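Local structure of diguanylate cyclase (Pseudomonas aeruginosa, 5M3C) at residues G242-V245 / L246-C250; N269-G272 / A273-G276. The protein is a two-domain bacterial protein that joins a GGDEF domain, holding guanosine-5'-triphosphate and calcium in this structure, to a calcium-binding EAL domain. All blocks are in the same frame, centred on the assembly; numbering follows the deposited sequence.

Interaction 1 (G242-V245 / L246-C250); sequences GDWV and LEHAC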
loop_
_atom_site.group_PDB
_atom_site.type_symbol
_atom_site.label_atom_id
_atom_site.label_comp_id
_atom_site.label_asym_id
_atom_site.label_seq_id
_atom_site.Cartn_x
_atom_site.Cartn_y
_atom_site.Cartn_z
ATOM N N GLY B 242 22.766 -10.212 2.361
ATOM C CA GLY B 242 22.414 -10.421 0.961
ATOM C C GLY B 242 23.636 -10.586 0.082
ATOM O O GLY B 242 23.664 -11.440 -0.809
ATOM N N ASP B 243 24.651 -9.766 0.339
ATOM C CA ASP B 243 25.896 -9.831 -0.412
ATOM C C ASP B 243 26.538 -11.196 -0.209
ATOM O O ASP B 243 26.949 -11.852 -1.172
ATOM C CB ASP B 243 26.856 -8.732 0.045
ATOM C CG ASP B 243 27.644 -8.136 -1.102
ATOM O OD1 ASP B 243 27.052 -7.360 -1.883
ATOM O OD2 ASP B 243 28.852 -8.438 -1.220
ATOM N N TRP B 244 26.614 -11.617 1.050
ATOM C CA TRP B 244 27.132 -12.937 1.395
ATOM C C TRP B 244 26.357 -14.018 0.660
ATOM O O TRP B 244 26.943 -14.914 0.058
ATOM C CB TRP B 244 27.025 -13.178 2.902
ATOM C CG TRP B 244 27.681 -14.449 3.349
ATOM C CD1 TRP B 244 28.959 -14.590 3.796
ATOM C CD2 TRP B 244 27.095 -15.757 3.389
ATOM N NE1 TRP B 244 29.209 -15.903 4.110
ATOM C CE2 TRP B 244 28.080 -16.640 3.871
ATOM C CE3 TRP B 244 25.834 -16.265 3.065
ATOM C CZ2 TRP B 244 27.846 -18.002 4.038
ATOM C CZ3 TRP B 244 25.603 -17.619 3.232
ATOM C CH2 TRP B 244 26.605 -18.471 3.713
ATOM N N VAL B 245 25.032 -13.927 0.719
ATOM C CA VAL B 245 24.174 -14.911 0.072
ATOM C C VAL B 245 24.442 -14.970 -1.431
ATOM O O VAL B 245 24.619 -16.054 -1.993
ATOM C CB VAL B 245 22.683 -14.610 0.317
ATOM C CG1 VAL B 245 21.802 -15.486 -0.564
ATOM C CG2 VAL B 245 22.339 -14.820 1.783
ATOM N N LEU B 246 24.479 -13.809 -2.078
ATOM C CA LEU B 246 24.700 -13.760 -3.520
ATOM C C LEU B 246 26.032 -14.401 -3.917
ATOM O O LEU B 246 26.070 -15.309 -4.752
ATOM C CB LEU B 246 24.636 -12.319 -4.026
ATOM C CG LEU B 246 23.226 -11.763 -4.229
ATOM C CD1 LEU B 246 23.278 -10.270 -4.515
ATOM C CD2 LEU B 246 22.511 -12.500 -5.351
ATOM N N GLU B 247 27.118 -13.929 -3.313
ATOM C CA GLU B 247 28.454 -14.416 -3.650
ATOM C C GLU B 247 28.548 -15.931 -3.514
ATOM O O GLU B 247 29.034 -16.622 -4.415
ATOM C CB GLU B 247 29.502 -13.754 -2.755
ATOM C CG GLU B 247 30.937 -14.112 -3.115
ATOM C CD GLU B 247 31.962 -13.366 -2.277
ATOM O OE1 GLU B 247 33.162 -13.421 -2.619
ATOM O OE2 GLU B 247 31.568 -12.728 -1.278
ATOM N N HIS B 248 28.077 -16.443 -2.385
ATOM C CA HIS B 248 28.134 -17.874 -2.116
ATOM C C HIS B 248 27.193 -18.648 -3.030
ATOM O O HIS B 248 27.501 -19.769 -3.440
ATOM C CB HIS B 248 27.802 -18.151 -0.652
ATOM C CG HIS B 248 28.907 -17.790 0.289
ATOM N ND1 HIS B 248 29.760 -18.729 0.827
ATOM C CD2 HIS B 248 29.309 -16.593 0.775
ATOM C CE1 HIS B 248 30.636 -18.127 1.611
ATOM N NE2 HIS B 248 30.384 -16.830 1.598
ATOM N N ALA B 249 26.049 -18.048 -3.347
ATOM C CA ALA B 249 25.102 -18.660 -4.271
ATOM C C ALA B 249 25.745 -18.802 -5.641
ATOM O O ALA B 249 25.589 -19.824 -6.307
ATOM C CB ALA B 249 23.835 -17.829 -4.368
ATOM N N CYS B 250 26.469 -17.764 -6.053
ATOM C CA CYS B 250 27.183 -17.789 -7.323
ATOM C C CYS B 250 28.297 -18.829 -7.282
ATOM O O CYS B 250 28.291 -19.788 -8.057
ATOM C CB CYS B 250 27.760 -16.409 -7.645
ATOM S SG CYS B 250 26.506 -15.157 -7.997
#
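Trp244 and His248, one helical turn apart, lay their rings against each other and give a compact example of aromatic stacking at spacing i, i+4. The imidazole meets the five-membered part of the indole in an offset stack, with ring centroids 3.8 Å apart and planes inclined by 26°. Overlap is therefore partial: His248 CD2 sits 3.3 Å above the indole plane, displaced toward its rim, while Trp244 CE2 lies in the same displaced fashion over one face of the imidazole. The first torsions bring the rings together. With CG anti to the backbone N (chi1 -173°), Trp244 runs forward along the helix, whereas His248 turns its ring beside its own backbone N (chi1 -74°).

The stack is not a polar link: Trp244 NE1 and His248 NE2 are 2.9 Å apart, yet the indole N-H is poorly aimed at the imidazole and is instead bonded to Asp189 OD1, which helps fix the rotation of the indole. Beneath the rings, His248 N donates to Trp244 O (3.1 Å), one of four i, i+4 backbone bonds that join 242-245 to 246-250. On another side, Glu247 extends from the helix near Asp243; the carboxylates stay apart, Asp243 OD2 and Glu247 OE2 being separated by 5.1 Å. Arg283 forms a salt bridge with Asp243 and a weak, long ion pair with Glu247, and probably eases their mutual repulsion.

Helix 238-259 packs against several elements: Trp244 and His248 rest on Leu193 of strand 192-200, Val245 and Ala249 on Val268 of strand 266-269, and Leu246 and Glu247 on Leu287 of helix 280-291.

Interaction 2 (N269-G272 / A273-G276); sequences NLAG and AQLG. With CA (calcium ion), chain H.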
loop_
_atom_site.group_PDB
_atom_site.type_symbol
_atom_site.label_atom_id
_atom_site.label_comp_id
_atom_site.label_asym_id
_atom_site.label_seq_id
_atom_site.Cartn_x
_atom_site.Cartn_y
_atom_site.Cartn_z
ATOM N N ASN B 269 16.582 -15.391 -3.262
ATOM C CA ASN B 269 15.741 -14.286 -2.822
ATOM C C ASN B 269 16.572 -13.018 -2.675
ATOM O O ASN B 269 17.696 -13.052 -2.173
ATOM C CB ASN B 269 15.060 -14.619 -1.497
ATOM C CG ASN B 269 14.024 -15.719 -1.634
ATOM O OD1 ASN B 269 13.191 -15.697 -2.540
ATOM N ND2 ASN B 269 14.066 -16.686 -0.725
ATOM N N LEU B 270 16.009 -11.902 -3.119
ATOM C CA LEU B 270 16.681 -10.616 -3.037
ATOM C C LEU B 270 15.895 -9.686 -2.124
ATOM O O LEU B 270 14.863 -9.148 -2.516
ATOM C CB LEU B 270 16.808 -9.999 -4.430
ATOM C CG LEU B 270 17.809 -8.857 -4.575
ATOM C CD1 LEU B 270 19.229 -9.366 -4.396
ATOM C CD2 LEU B 270 17.647 -8.190 -5.932
ATOM N N ALA B 271 16.386 -9.510 -0.901
ATOM C CA ALA B 271 15.755 -8.616 0.065
ATOM C C ALA B 271 15.481 -7.256 -0.561
ATOM O O ALA B 271 16.208 -6.813 -1.448
ATOM C CB ALA B 271 16.637 -8.461 1.294
ATOM N N GLY B 272 14.428 -6.594 -0.094
ATOM C CA GLY B 272 14.031 -5.301 -0.644
ATOM C C GLY B 272 15.161 -4.289 -0.679
ATOM O O GLY B 272 15.358 -3.601 -1.681
ATOM N N ALA B 273 15.909 -4.204 0.417
ATOM C CA ALA B 273 16.954 -3.196 0.561
ATOM C C ALA B 273 18.109 -3.412 -0.414
ATOM O O ALA B 273 18.726 -2.447 -0.869
ATOM C CB ALA B 273 17.467 -3.172 1.992
ATOM N N GLN B 274 18.402 -4.671 -0.736
ATOM C CA GLN B 274 19.457 -4.984 -1.699
ATOM C C GLN B 274 19.192 -4.296 -3.029
ATOM O O GLN B 274 20.124 -3.918 -3.737
ATOM C CB GLN B 274 19.557 -6.489 -1.935
ATOM C CG GLN B 274 20.040 -7.288 -0.742
ATOM C CD GLN B 274 20.267 -8.745 -1.087
ATOM O OE1 GLN B 274 19.557 -9.628 -0.606
ATOM N NE2 GLN B 274 21.254 -9.003 -1.936
ATOM N N LEU B 275 17.917 -4.144 -3.368
ATOM C CA LEU B 275 17.534 -3.503 -4.617
ATOM C C LEU B 275 17.830 -2.011 -4.538
ATOM O O LEU B 275 18.093 -1.363 -5.551
ATOM C CB LEU B 275 16.050 -3.734 -4.900
ATOM C CG LEU B 275 15.690 -3.943 -6.370
ATOM C CD1 LEU B 275 16.265 -5.258 -6.877
ATOM C CD2 LEU B 275 14.183 -3.918 -6.555
ATOM N N GLY B 276 17.790 -1.476 -3.321
ATOM C CA GLY B 276 18.081 -0.070 -3.077
ATOM C C GLY B 276 19.554 0.268 -3.206
ATOM O O GLY B 276 19.911 1.436 -3.359
HETATM CA CA CA H . 11.820 -17.921 -2.670
#
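The side-chain amide of Gln274 is packed on both faces. Leu270 CD1 lies under one, 3.2 Å from Gln274 NE2, and Gly242 CA of helix 238-259 covers the opposite one, with Leu246 CD1 close to the amide plane, beside NE2. Gln274 OE1 accepts the backbone N-H of Ala271 at 3.2 Å; the donor stands well out of the amide plane, on the Leu270 side, and the bond is bent. Gln274 reaches back because CG lies beside its own backbone N (chi1 -67°) and the chain then extends. Leu270 serves a second neighbour through its other branch, CD2 meeting Leu275 CD1 at 3.4 Å, the side chains crossing at about a right angle.

A weak bond from Gln274 N to Ala271 O and another, also bent, from Leu275 N to Gly272 O (3.1 Å) are i, i+3 bonds of a weakly bonded helical turn. Gln274 bonding back to the N-H of Ala271 resembles one half of a capping box.

At the other end, Asn269 of strand 266-269 gives OD1 to calcium (2.6 Å), sharing the ion with Glu210, Glu301 and Asp331 of other strands, as in EAL domains, whose TIM-barrel-like fold carries its metal site at one barrel end.

How the interactions relate
Along the chain the two contacts follow in series, neither nested nor crossed, within the EAL domain. Interaction 1 lies within one helix, 238-259, and closes no loop; the chain then passes through strand 266-269, and interaction 2 closes a tight turn after it, leading into helix 272-276. Though their centres are about 12 Å apart, they touch by packing alone: Leu246 CD1 reaches Gln274 NE2 at 3.5 Å and also approaches Leu270. The helix and the loop beyond the next strand thus meet side by side, a helix-strand-loop unit in which calcium is bound from the strand, through Asn269, while the aromatic stack lies on a different flank of the helix.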